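Local coordinates for adenylosuccinate lyase (Francisella tularensis subsp. tularensis SCHU S4, PDB 4EEI), which catalyses the beta-elimination of fumarate from adenylosuccinate to leave AMP, and probably also from the succinylated carboxamide ribotide (SAICAR) intermediate of IMP synthesis, at the interface of chains A and B and the interface of chains A and C. Coordinates in Å, arbitrary orientation; residue numbers count along the deposited sequence, not the author numbering. Chains: chain A/B/C, Adenylosuccinate lyase.

Contact 1: the interface of chains A and B. Residues chain A 298, 302-304; chain B 241, 275, 278, 282.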
ATOM      1  N   TRP A 298      -0.515 -19.831  -7.319  1.00 20.59           N
ATOM      2  CA  TRP A 298      -1.142 -20.573  -8.397  1.00 23.80           C
ATOM      3  C   TRP A 298      -1.281 -22.031  -8.062  1.00 21.81           C
ATOM      4  O   TRP A 298      -0.291 -22.705  -7.711  1.00 21.98           O
ATOM      5  CB  TRP A 298      -0.357 -20.404  -9.690  1.00 19.47           C
ATOM      6  CG  TRP A 298      -0.515 -19.041 -10.320  1.00 20.26           C
ATOM      7  CD1 TRP A 298      -1.058 -17.898  -9.744  1.00 21.55           C
ATOM      8  CD2 TRP A 298      -0.126 -18.633 -11.678  1.00 20.61           C
ATOM      9  NE1 TRP A 298      -1.033 -16.847 -10.624  1.00 23.93           N
ATOM     10  CE2 TRP A 298      -0.487 -17.221 -11.800  1.00 23.14           C
ATOM     11  CE3 TRP A 298       0.460 -19.273 -12.757  1.00 22.21           C
ATOM     12  CZ2 TRP A 298      -0.260 -16.504 -12.961  1.00 25.24           C
ATOM     13  CZ3 TRP A 298       0.684 -18.540 -13.923  1.00 26.00           C
ATOM     14  CH2 TRP A 298       0.331 -17.189 -14.020  1.00 22.08           C
ATOM     15  N   ASP A 302       3.119 -21.787  -6.186  0.64 25.55           N
ATOM     16  CA  ASP A 302       4.092 -21.089  -7.003  0.64 24.54           C
ATOM     17  C   ASP A 302       5.081 -20.440  -6.043  0.64 21.49           C
ATOM     18  O   ASP A 302       4.711 -20.033  -4.942  0.64 28.86           O
ATOM     19  CB  ASP A 302       3.411 -20.027  -7.866  0.64 29.79           C
ATOM     20  CG  ASP A 302       3.189 -18.726  -7.121  0.64 27.69           C
ATOM     21  OD1 ASP A 302       4.174 -18.162  -6.600  0.64 29.66           O
ATOM     22  OD2 ASP A 302       2.029 -18.266  -7.056  0.64 31.29           O
ATOM     23  N   ILE A 303       6.339 -20.349  -6.456  1.00 21.61           N
ATOM     24  CA  ILE A 303       7.421 -20.009  -5.538  1.00 22.84           C
ATOM     25  C   ILE A 303       7.663 -18.508  -5.376  1.00 20.90           C
ATOM     26  O   ILE A 303       8.649 -18.096  -4.766  1.00 22.29           O
ATOM     27  CB  ILE A 303       8.734 -20.721  -5.927  1.00 25.25           C
ATOM     28  CG1 ILE A 303       9.610 -20.936  -4.691  1.00 28.46           C
ATOM     29  CG2 ILE A 303       9.477 -19.935  -6.995  1.00 26.84           C
ATOM     30  CD1 ILE A 303      10.296 -22.283  -4.656  1.00 29.48           C
ATOM     31  N   SER A 304       6.781 -17.696  -5.944  1.00 20.11           N
ATOM     32  CA  SER A 304       6.988 -16.253  -5.981  1.00 19.32           C
ATOM     33  C   SER A 304       7.104 -15.661  -4.579  1.00 23.78           C
ATOM     34  O   SER A 304       7.816 -14.682  -4.367  1.00 20.24           O
ATOM     35  CB  SER A 304       5.856 -15.568  -6.749  1.00 20.85           C
ATOM     36  OG  SER A 304       4.619 -15.723  -6.081  1.00 20.63           O
TER
ATOM     37  N   ARG B 241       4.904 -17.170 -17.295  1.00 19.01           N
ATOM     38  CA  ARG B 241       4.438 -18.256 -16.425  1.00 22.19           C
ATOM     39  C   ARG B 241       3.209 -18.957 -16.992  1.00 20.25           C
ATOM     40  O   ARG B 241       3.081 -20.182 -16.896  1.00 20.79           O
ATOM     41  CB  ARG B 241       4.149 -17.733 -15.012  1.00 24.41           C
ATOM     42  CG  ARG B 241       5.401 -17.374 -14.201  1.00 20.07           C
ATOM     43  CD  ARG B 241       5.036 -16.533 -12.975  1.00 19.92           C
ATOM     44  NE  ARG B 241       4.090 -17.219 -12.100  1.00 23.33           N
ATOM     45  CZ  ARG B 241       3.441 -16.632 -11.100  1.00 26.16           C
ATOM     46  NH1 ARG B 241       3.638 -15.345 -10.846  1.00 23.58           N
ATOM     47  NH2 ARG B 241       2.588 -17.328 -10.364  1.00 24.24           N
ATOM     48  N   GLU B 275       8.914 -16.648 -11.621  1.00 21.58           N
ATOM     49  CA  GLU B 275       8.267 -16.679 -10.303  1.00 21.76           C
ATOM     50  C   GLU B 275       9.080 -15.874  -9.288  1.00 19.46           C
ATOM     51  O   GLU B 275       8.539 -15.033  -8.560  1.00 18.24           O
ATOM     52  CB  GLU B 275       8.021 -18.124  -9.841  1.00 21.54           C
ATOM     53  CG  GLU B 275       6.883 -18.778 -10.621  1.00 21.34           C
ATOM     54  CD  GLU B 275       6.644 -20.236 -10.266  1.00 24.87           C
ATOM     55  OE1 GLU B 275       7.153 -20.716  -9.222  1.00 24.67           O
ATOM     56  OE2 GLU B 275       5.931 -20.911 -11.045  1.00 23.77           O
ATOM     57  N   THR B 278       8.503 -12.274  -9.881  1.00 18.62           N
ATOM     58  CA  THR B 278       7.207 -11.809  -9.407  1.00 15.43           C
ATOM     59  C   THR B 278       7.357 -11.383  -7.942  1.00 18.62           C
ATOM     60  O   THR B 278       6.798 -10.361  -7.504  1.00 19.73           O
ATOM     61  CB  THR B 278       6.157 -12.925  -9.567  1.00 18.68           C
ATOM     62  OG1 THR B 278       6.038 -13.263 -10.965  1.00 18.54           O
ATOM     63  CG2 THR B 278       4.796 -12.459  -9.042  1.00 19.82           C
ATOM     64  N   ARG B 282       6.824  -7.574  -6.130  1.00 20.07           N
ATOM     65  CA  ARG B 282       6.038  -7.275  -4.930  1.00 20.44           C
ATOM     66  C   ARG B 282       6.835  -6.425  -3.945  1.00 19.62           C
ATOM     67  O   ARG B 282       6.285  -5.537  -3.290  1.00 19.58           O
ATOM     68  CB  ARG B 282       5.555  -8.563  -4.251  1.00 23.40           C
ATOM     69  CG  ARG B 282       4.537  -9.342  -5.060  1.00 23.24           C
ATOM     70  CD  ARG B 282       4.072 -10.616  -4.373  1.00 21.90           C
ATOM     71  NE  ARG B 282       3.288 -11.396  -5.327  1.00 20.40           N
ATOM     72  CZ  ARG B 282       3.246 -12.720  -5.385  1.00 22.38           C
ATOM     73  NH1 ARG B 282       3.922 -13.463  -4.508  1.00 19.86           N
ATOM     74  NH2 ARG B 282       2.513 -13.301  -6.327  1.00 19.69           N
TER
HETATM   75  O   HOH W   1       1.529 -15.859  -7.359  1.00 22.75           O
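The loop that leads into helix 304-333 of chain A lies across helices 217-244 and 272-293 of chain B, in the helical core typical of the fumarase/aspartase (lyase 1) family. B:Arg241 reaches over one face of the A:Trp298 indole: its terminal NH2 stands 3.3 Å from the centroid of the five-membered ring, a cation-pi contact, with the guanidinium and ring planes 35° apart. The bend in the arginine chain (chi3 58°) turns this end over the indole while CB packs at ring atom CZ3. NH2 of B:Arg241 also forms a long salt bridge, 3.5 Å, to OD2 of A:Asp302. That carboxylate organises its own loop: OD2 accepts from the backbone N of A:Trp298, and OD1 accepts from both the N and the OG of A:Ser304. The side chain of A:Asp302 thus braces the first residue of helix 304-333. B:Glu275 crosses A:Ile303 at about a right angle, and its OE1 accepts a hydrogen bond from the backbone N of A:Ile303 at 2.9 Å, nearly straight (173° at H) and arriving from above the carboxylate plane. B:Arg282, extended from CG to NE, brings NH1 to the A:Ser304 hydroxyl OG at 2.8 Å, a bent bond; its NH2 holds water 1 at 2.9 Å, and the water passes on to A:Asp302 OD2. The patch therefore joins a loop and helix start of one subunit to two long core helices of the other.

Contact 2: the interface of chains A and C. Residues chain A 146-147, 355, 417-418; chain C 186-188.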
ATOM      1  N   GLU A 146     -10.166  20.481  27.418  1.00 27.05           N
ATOM      2  CA  GLU A 146     -10.402  20.360  28.850  1.00 29.70           C
ATOM      3  C   GLU A 146      -9.220  19.684  29.531  1.00 27.15           C
ATOM      4  O   GLU A 146      -8.492  18.917  28.906  1.00 26.71           O
ATOM      5  CB  GLU A 146     -11.677  19.560  29.120  1.00 28.88           C
ATOM      6  CG  GLU A 146     -12.964  20.306  28.812  1.00 31.85           C
ATOM      7  CD  GLU A 146     -14.199  19.508  29.180  1.00 37.31           C
ATOM      8  OE1 GLU A 146     -14.052  18.341  29.598  1.00 34.60           O
ATOM      9  OE2 GLU A 146     -15.316  20.048  29.054  1.00 40.55           O
ATOM     10  N   PRO A 147      -9.041  19.961  30.816  1.00 26.83           N
ATOM     11  CA  PRO A 147      -8.006  19.282  31.602  1.00 27.18           C
ATOM     12  C   PRO A 147      -8.274  17.787  31.713  1.00 27.59           C
ATOM     13  O   PRO A 147      -9.420  17.354  31.609  1.00 27.35           O
ATOM     14  CB  PRO A 147      -8.124  19.942  32.978  1.00 29.32           C
ATOM     15  CG  PRO A 147      -8.704  21.285  32.702  1.00 28.78           C
ATOM     16  CD  PRO A 147      -9.649  21.082  31.554  1.00 28.33           C
ATOM     17  N   PHE A 355     -18.291  24.159  31.946  1.00 45.66           N
ATOM     18  CA  PHE A 355     -18.522  23.552  33.250  1.00 45.26           C
ATOM     19  C   PHE A 355     -19.685  24.247  33.961  1.00 45.38           C
ATOM     20  O   PHE A 355     -20.657  23.607  34.370  1.00 45.14           O
ATOM     21  CB  PHE A 355     -17.261  23.608  34.124  1.00 42.39           C
ATOM     22  CG  PHE A 355     -17.505  23.209  35.560  1.00 43.98           C
ATOM     23  CD1 PHE A 355     -17.499  21.871  35.933  1.00 40.12           C
ATOM     24  CD2 PHE A 355     -17.758  24.170  36.531  1.00 46.43           C
ATOM     25  CE1 PHE A 355     -17.736  21.502  37.246  1.00 42.76           C
ATOM     26  CE2 PHE A 355     -17.994  23.803  37.845  1.00 47.31           C
ATOM     27  CZ  PHE A 355     -17.981  22.466  38.200  1.00 47.94           C
ATOM     28  N   THR A 417     -12.349  17.952  39.833  1.00 41.30           N
ATOM     29  CA  THR A 417     -13.368  17.894  38.789  1.00 41.09           C
ATOM     30  C   THR A 417     -12.949  17.056  37.579  1.00 37.84           C
ATOM     31  O   THR A 417     -13.707  16.198  37.103  1.00 36.27           O
ATOM     32  CB  THR A 417     -13.722  19.306  38.293  1.00 40.90           C
ATOM     33  OG1 THR A 417     -14.111  20.123  39.406  1.00 38.43           O
ATOM     34  CG2 THR A 417     -14.850  19.246  37.277  1.00 41.09           C
ATOM     35  N   TYR A 418     -11.751  17.306  37.065  1.00 34.64           N
ATOM     36  CA  TYR A 418     -11.371  16.702  35.792  1.00 36.50           C
ATOM     37  C   TYR A 418     -10.612  15.380  35.911  1.00 34.73           C
ATOM     38  O   TYR A 418     -10.332  14.729  34.911  1.00 34.42           O
ATOM     39  CB  TYR A 418     -10.619  17.715  34.930  1.00 35.49           C
ATOM     40  CG  TYR A 418     -11.509  18.853  34.497  1.00 35.21           C
ATOM     41  CD1 TYR A 418     -12.355  18.712  33.410  1.00 30.67           C
ATOM     42  CD2 TYR A 418     -11.515  20.056  35.187  1.00 36.52           C
ATOM     43  CE1 TYR A 418     -13.178  19.739  33.011  1.00 34.97           C
ATOM     44  CE2 TYR A 418     -12.339  21.097  34.797  1.00 37.46           C
ATOM     45  CZ  TYR A 418     -13.167  20.927  33.704  1.00 36.68           C
ATOM     46  OH  TYR A 418     -13.984  21.953  33.304  1.00 36.31           O
TER
ATOM     47  N   ASN C 186     -12.444  12.382  29.974  1.00 28.26           N
ATOM     48  CA  ASN C 186     -12.122  12.861  31.323  1.00 30.21           C
ATOM     49  C   ASN C 186     -13.315  12.972  32.285  1.00 32.78           C
ATOM     50  O   ASN C 186     -13.131  13.332  33.452  1.00 31.71           O
ATOM     51  CB  ASN C 186     -11.440  14.229  31.235  1.00 29.87           C
ATOM     52  CG  ASN C 186     -12.258  15.231  30.441  1.00 33.06           C
ATOM     53  OD1 ASN C 186     -12.973  14.857  29.504  1.00 33.45           O
ATOM     54  ND2 ASN C 186     -12.151  16.514  30.801  1.00 30.25           N
ATOM     55  N   TYR C 187     -14.526  12.707  31.789  1.00 29.01           N
ATOM     56  CA  TYR C 187     -15.718  12.623  32.643  1.00 28.07           C
ATOM     57  C   TYR C 187     -15.956  13.859  33.512  1.00 32.05           C
ATOM     58  O   TYR C 187     -16.112  13.748  34.727  1.00 32.72           O
ATOM     59  CB  TYR C 187     -15.648  11.375  33.534  1.00 28.79           C
ATOM     60  CG  TYR C 187     -15.513  10.101  32.740  1.00 29.61           C
ATOM     61  CD1 TYR C 187     -14.263   9.614  32.383  1.00 28.88           C
ATOM     62  CD2 TYR C 187     -16.639   9.400  32.325  1.00 31.16           C
ATOM     63  CE1 TYR C 187     -14.135   8.448  31.644  1.00 31.60           C
ATOM     64  CE2 TYR C 187     -16.524   8.239  31.584  1.00 34.36           C
ATOM     65  CZ  TYR C 187     -15.272   7.766  31.250  1.00 32.76           C
ATOM     66  OH  TYR C 187     -15.163   6.610  30.512  1.00 34.80           O
ATOM     67  N   CYS C 188     -15.990  15.032  32.889  1.00 27.83           N
ATOM     68  CA  CYS C 188     -16.233  16.259  33.628  1.00 33.67           C
ATOM     69  C   CYS C 188     -17.666  16.254  34.142  1.00 32.22           C
ATOM     70  O   CYS C 188     -17.928  16.518  35.320  1.00 31.19           O
ATOM     71  CB  CYS C 188     -15.998  17.480  32.735  1.00 33.93           C
ATOM     72  SG  CYS C 188     -16.451  19.062  33.533  1.00 43.97           S
TER
HETATM   73  O   HOH W   2     -16.384  15.910  37.426  1.00 36.80           O
HETATM   74  O   HOH W   3     -15.813  15.793  29.999  1.00 37.66           O
HETATM   75  O   HOH W   4     -11.779  11.815  35.283  1.00 47.44           O
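The side-chain amide nitrogen ND2 of C:Asn186 is shared by two acceptors of chain A. One is carboxylate oxygen OE1 of A:Glu146, 2.9 Å from C:Asn186 ND2; the bond is fairly straight (164° at H), lies close to the amide plane and uses the anti lone pair, away from OE2. The other is the backbone O of A:Pro147, 3.0 Å from C:Asn186 ND2, where the donor comes nearly along the C=O axis but the acceptor is tilted from the amide plane, giving a more bent bond. These two bonds should fix the rotation of the amide, whose plane is steeply turned against that of the carboxylate. The extended A:Glu146 chain carries OE1 out to the loop of chain C.

Water 3 ties the polar groups together: it contacts A:Glu146 OE1, C:Asn186 OD1 and the backbone N of C:Cys188, the last at 3.0 Å. The carboxylate oxygen is thus linked to the amide both directly and through water.

A:Tyr418 lies alongside C:Asn186, pointing the same way, its ring 13° from the amide plane. On the chain A side the ring is sandwiched, with A:Pro147 CD over the centre of one face and A:Thr417 CG2 toward the rim of the other. C:Cys188 comes up near the rim, out of the ring plane on the A:Thr417 side, with its SG 3.4 Å from CE1 of A:Tyr418. With SG anti to the backbone N (chi1 174°), the cysteine points into chain A, and SG of C:Cys188 meets the A:Phe355 ring at its edge, in plane, 3.8 Å from A:Phe355 CD1.

Two more waters join backbones: water 2 lies 2.7 Å from both A:Thr417 O and C:Cys188 O, and water 4 bridges A:Tyr418 O and C:Asn186 O. A loop of chain C is therefore received between strand 143-149, helix 352-363 and the end of helix 411-418 of chain A.

The C-alpha centres of contact 1 and contact 2 are about 57 Å apart, and the two share no residue or secondary-structure element. Chain A presents a different surface to each neighbour: a loop and helix start to chain B in contact 1, a strand and C-terminal helical elements to chain C in contact 2. Each belongs to a two-fold interface, so its twin recurs with the chains exchanged. Together they help hold the deposited four-chain assembly, consistent with the tetramer usual in this family, whose active sites combine residues of several subunits. A:Ile303 of contact 1 also lines the AMP pocket, linking that interface to nucleotide binding.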